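Local coordinates for protein proteasome accessory factor B/C (PafBC) (Paenarthrobacter aurescens, PDB 6SJ9) that regulates transcription in the bacterial DNA damage response, probably binding DNA through its winged helix-turn-helix parts, which are combined with WYL domains, at residues A[346-349]-A[350-354]; A[381-384]-A[385-389]. One frame throughout, in Å; residues are numbered along the deposited sequence.

In the fold
Interaction 1 lies on helix 346-360 and interaction 2 on helix 378-389, so they come one after the other along the chain, with helix 367-374 between them. Their centres are about 11 Å apart, and both fall within the PafC helix-turn-helix domain. Direct contacts tie them together: R351 NE forms a salt bridge of 2.6 Å with D384 OD2, and Q348 NE2 makes a probable hydrogen bond of 2.6 Å to D384 OD1. Packing adds to this, I387 CD1 lying 3.5 Å from Q348 NE2. Three helices and the hairpin 404-413 are consistent with a winged helix-turn-helix, whose first and third helices these contacts join.

Interaction 1 (A[346-349]-A[350-354]); sequences EDQL and ARMLQ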
loop_
_atom_site.group_PDB
_atom_site.type_symbol
_atom_site.label_atom_id
_atom_site.label_comp_id
_atom_site.label_asym_id
_atom_site.label_seq_id
_atom_site.Cartn_x
_atom_site.Cartn_y
_atom_site.Cartn_z
ATOM N N GLU A 346 7.321 11.247 -7.654
ATOM C CA GLU A 346 8.062 11.643 -6.455
ATOM C C GLU A 346 7.498 12.938 -5.844
ATOM O O GLU A 346 7.416 13.047 -4.626
ATOM C CB GLU A 346 9.548 11.791 -6.785
ATOM C CG GLU A 346 10.150 10.423 -7.128
ATOM C CD GLU A 346 11.681 10.438 -7.316
ATOM O OE1 GLU A 346 12.217 11.519 -7.595
ATOM O OE2 GLU A 346 12.329 9.396 -7.132
ATOM N N ASP A 347 7.088 13.917 -6.657
ATOM C CA ASP A 347 6.448 15.112 -6.089
ATOM C C ASP A 347 5.209 14.737 -5.263
ATOM O O ASP A 347 4.996 15.248 -4.162
ATOM C CB ASP A 347 6.026 16.087 -7.206
ATOM C CG ASP A 347 7.201 16.917 -7.774
ATOM O OD1 ASP A 347 8.304 16.874 -7.188
ATOM O OD2 ASP A 347 6.999 17.630 -8.813
ATOM N N GLN A 348 4.401 13.816 -5.772
ATOM C CA GLN A 348 3.189 13.442 -5.052
ATOM C C GLN A 348 3.521 12.686 -3.765
ATOM O O GLN A 348 2.881 12.894 -2.722
ATOM C CB GLN A 348 2.280 12.608 -5.971
ATOM C CG GLN A 348 0.960 12.215 -5.360
ATOM C CD GLN A 348 0.003 11.648 -6.404
ATOM O OE1 GLN A 348 0.441 11.087 -7.423
ATOM N NE2 GLN A 348 -1.295 11.807 -6.166
ATOM N N LEU A 349 4.530 11.825 -3.812
ATOM C CA LEU A 349 4.925 11.136 -2.594
ATOM C C LEU A 349 5.449 12.113 -1.567
ATOM O O LEU A 349 5.094 12.019 -0.397
ATOM C CB LEU A 349 5.989 10.084 -2.874
ATOM C CG LEU A 349 5.353 8.942 -3.666
ATOM C CD1 LEU A 349 6.514 8.281 -4.234
ATOM C CD2 LEU A 349 4.496 7.960 -2.854
ATOM N N ALA A 350 6.278 13.068 -1.997
ATOM C CA ALA A 350 6.808 14.045 -1.059
ATOM C C ALA A 350 5.686 14.900 -0.492
ATOM O O ALA A 350 5.662 15.172 0.703
ATOM C CB ALA A 350 7.853 14.935 -1.737
ATOM N N ARG A 351 4.736 15.315 -1.336
ATOM C CA ARG A 351 3.611 16.096 -0.829
ATOM C C ARG A 351 2.787 15.296 0.183
ATOM O O ARG A 351 2.390 15.821 1.224
ATOM C CB ARG A 351 2.749 16.583 -1.994
ATOM C CG ARG A 351 1.488 17.366 -1.561
ATOM C CD ARG A 351 0.814 18.033 -2.749
ATOM N NE ARG A 351 0.169 17.037 -3.618
ATOM C CZ ARG A 351 0.527 16.779 -4.871
ATOM N NH1 ARG A 351 1.524 17.457 -5.431
ATOM N NH2 ARG A 351 -0.130 15.861 -5.585
HETATM N N MSE A 352 2.516 14.037 -0.097
HETATM C CA MSE A 352 1.761 13.198 0.850
HETATM C C MSE A 352 2.453 13.091 2.176
HETATM O O MSE A 352 1.758 13.110 3.183
HETATM C CB MSE A 352 1.473 11.767 0.325
HETATM C CG MSE A 352 0.429 11.766 -0.732
HETATM SE SE MSE A 352 0.067 10.029 -1.671
HETATM C CE MSE A 352 1.745 9.829 -2.594
ATOM N N LEU A 353 3.791 13.001 2.205
ATOM C CA LEU A 353 4.461 13.040 3.494
ATOM C C LEU A 353 4.162 14.345 4.231
ATOM O O LEU A 353 4.017 14.354 5.455
ATOM C CB LEU A 353 5.970 12.859 3.312
ATOM C CG LEU A 353 6.380 11.446 2.905
ATOM C CD1 LEU A 353 7.833 11.464 2.635
ATOM C CD2 LEU A 353 6.047 10.447 4.025
ATOM N N GLN A 354 4.092 15.464 3.495
ATOM C CA GLN A 354 3.877 16.785 4.063
ATOM C C GLN A 354 2.424 17.015 4.438
ATOM O O GLN A 354 2.115 18.017 5.085
ATOM C CB GLN A 354 4.336 17.860 3.068
ATOM C CG GLN A 354 5.839 17.973 2.992
ATOM C CD GLN A 354 6.303 18.697 1.748
ATOM O OE1 GLN A 354 5.616 19.557 1.213
ATOM N NE2 GLN A 354 7.449 18.271 1.220
#
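L349 and the selenomethionine M352 meet through methyl groups: L349 CD2 lies 3.3 Å from M352 CE, tighter than usual for two carbons. The M352 chain allows this by bending at its last torsion (chi3 -67°), which folds CE back along the helix until it also stands 3.3 Å from Q348 O. That carbonyl is already the acceptor for the backbone N-H of M352, with N to O 2.9 Å, so the methyl lies against an oxygen that is otherwise engaged. CE also touches the aliphatic part of Q348, with CG 3.7 Å away.

On its other flank the same Q348 CG meets R351 NH2 at 3.8 Å. Here the guanidinium is laid beside the glutamine stem: Q348 CA is 4.0 Å above one of its faces, displaced toward the rim, and the amide and guanidinium planes are turned 41° apart. Q348 directs CG anti to its own backbone N (chi1 -177°) and continues extended, which takes its amide outward from the helix.

Both polar ends are positioned by D384, which receives R351 NE in a salt bridge and Q348 NE2 in a probable hydrogen bond. Helix 378-389 therefore flanks this face, M352 also packing on D384 and I387, while R351 and Q354 lean on F374 of helix 367-374.

Interaction 2 (A[381-384]-A[385-389]); sequences LIDD and LKILI
I382 O accepts the backbone N-H of K386 over 2.8 Å to N, with an N-H...O angle of 157°. K386 CG lies 3.5 Å from this same oxygen, so the start of the lysine chain runs beside the carbonyl that holds its own backbone. Further out, K386 CD touches the I382 methyl CG2 at 4.1 Å. The chain then bends at chi3 (51°), bringing NZ to 3.6 Å from D383 OD1, a salt bridge at the long end of the range. D383 meets it with CG on the far side of CA from its backbone N (chi1 -155°). Each charge has a further mate: D383 OD2 pairs with R341, and K386 NZ with D151 on helix 147-159. With an alanine in place of K386, D151 and D383 would probably each lose a cationic mate, and the I382 methyl would lose its aliphatic neighbour.

By its order of helices and strands, 378-389 is consistent with the third helix of a winged helix-turn-helix, probably the recognition-helix position. I382 and L385 rest on W406 of strand 404-407, and L381 packs on I367, V370 and A371 of helix 367-374.

One turn on from D383, I387 CD1 lies 3.5 Å from D383 O, the acceptor of the I387 backbone N-H, and reaches to 4.1 Å from D383 OD2. L385 likewise lays CG 3.6 Å from L381 O, while its side chain joins that of L381 against L355 of helix 346-360.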
loop_
_atom_site.group_PDB
_atom_site.type_symbol
_atom_site.label_atom_id
_atom_site.label_comp_id
_atom_site.label_asym_id
_atom_site.label_seq_id
_atom_site.Cartn_x
_atom_site.Cartn_y
_atom_site.Cartn_z
ATOM N N LEU A 381 -6.012 17.347 -4.281
ATOM C CA LEU A 381 -5.643 17.083 -2.891
ATOM C C LEU A 381 -6.445 15.915 -2.298
ATOM O O LEU A 381 -5.882 15.052 -1.620
ATOM C CB LEU A 381 -5.826 18.351 -2.058
ATOM C CG LEU A 381 -5.473 18.107 -0.589
ATOM C CD1 LEU A 381 -4.063 17.710 -0.440
ATOM C CD2 LEU A 381 -5.665 19.356 0.216
ATOM N N ILE A 382 -7.745 15.849 -2.585
ATOM C CA ILE A 382 -8.564 14.724 -2.125
ATOM C C ILE A 382 -8.029 13.392 -2.674
ATOM O O ILE A 382 -8.008 12.369 -1.972
ATOM C CB ILE A 382 -10.025 14.979 -2.513
ATOM C CG1 ILE A 382 -10.558 16.122 -1.650
ATOM C CG2 ILE A 382 -10.819 13.756 -2.305
ATOM C CD1 ILE A 382 -11.863 16.753 -2.231
ATOM N N ASP A 383 -7.610 13.380 -3.943
ATOM C CA ASP A 383 -7.074 12.143 -4.474
ATOM C C ASP A 383 -5.773 11.747 -3.746
ATOM O O ASP A 383 -5.546 10.567 -3.502
ATOM C CB ASP A 383 -6.840 12.252 -5.978
ATOM C CG ASP A 383 -6.871 10.875 -6.638
ATOM O OD1 ASP A 383 -7.839 10.135 -6.360
ATOM O OD2 ASP A 383 -5.957 10.512 -7.416
ATOM N N ASP A 384 -4.906 12.723 -3.422
ATOM C CA ASP A 384 -3.725 12.425 -2.609
ATOM C C ASP A 384 -4.125 11.759 -1.318
ATOM O O ASP A 384 -3.481 10.817 -0.888
ATOM C CB ASP A 384 -2.924 13.685 -2.247
ATOM C CG ASP A 384 -2.243 14.323 -3.446
ATOM O OD1 ASP A 384 -2.017 13.658 -4.471
ATOM O OD2 ASP A 384 -1.914 15.512 -3.333
ATOM N N LEU A 385 -5.199 12.245 -0.682
ATOM C CA LEU A 385 -5.596 11.686 0.600
ATOM C C LEU A 385 -6.195 10.306 0.429
ATOM O O LEU A 385 -5.989 9.443 1.283
ATOM C CB LEU A 385 -6.574 12.620 1.339
ATOM C CG LEU A 385 -5.946 13.915 1.830
ATOM C CD1 LEU A 385 -6.957 14.930 2.300
ATOM C CD2 LEU A 385 -5.030 13.587 2.989
ATOM N N LYS A 386 -6.955 10.076 -0.658
ATOM C CA LYS A 386 -7.504 8.738 -0.895
ATOM C C LYS A 386 -6.381 7.718 -1.096
ATOM O O LYS A 386 -6.478 6.586 -0.630
ATOM C CB LYS A 386 -8.444 8.747 -2.119
ATOM C CG LYS A 386 -9.856 9.414 -1.840
ATOM C CD LYS A 386 -10.577 9.793 -3.178
ATOM C CE LYS A 386 -10.662 8.629 -4.225
ATOM N NZ LYS A 386 -11.193 9.163 -5.552
ATOM N N ILE A 387 -5.321 8.090 -1.818
ATOM C CA ILE A 387 -4.185 7.180 -1.967
ATOM C C ILE A 387 -3.574 6.891 -0.610
ATOM O O ILE A 387 -3.266 5.742 -0.277
ATOM C CB ILE A 387 -3.126 7.785 -2.908
ATOM C CG1 ILE A 387 -3.664 7.834 -4.335
ATOM C CG2 ILE A 387 -1.820 6.904 -2.839
ATOM C CD1 ILE A 387 -2.959 8.848 -5.184
ATOM N N LEU A 388 -3.423 7.935 0.213
ATOM C CA LEU A 388 -2.695 7.793 1.459
ATOM C C LEU A 388 -3.502 7.027 2.520
ATOM O O LEU A 388 -2.975 6.108 3.169
ATOM C CB LEU A 388 -2.312 9.186 2.012
ATOM C CG LEU A 388 -1.626 9.200 3.392
ATOM C CD1 LEU A 388 -0.266 8.526 3.216
ATOM C CD2 LEU A 388 -1.405 10.626 3.938
ATOM N N ILE A 389 -4.762 7.399 2.745
ATOM C CA ILE A 389 -5.477 6.896 3.922
ATOM C C ILE A 389 -6.758 6.161 3.591
ATOM O O ILE A 389 -7.455 5.744 4.516
ATOM C CB ILE A 389 -5.809 8.027 4.922
ATOM C CG1 ILE A 389 -6.765 9.026 4.270
ATOM C CG2 ILE A 389 -4.625 8.716 5.478
ATOM C CD1 ILE A 389 -7.251 10.062 5.262
#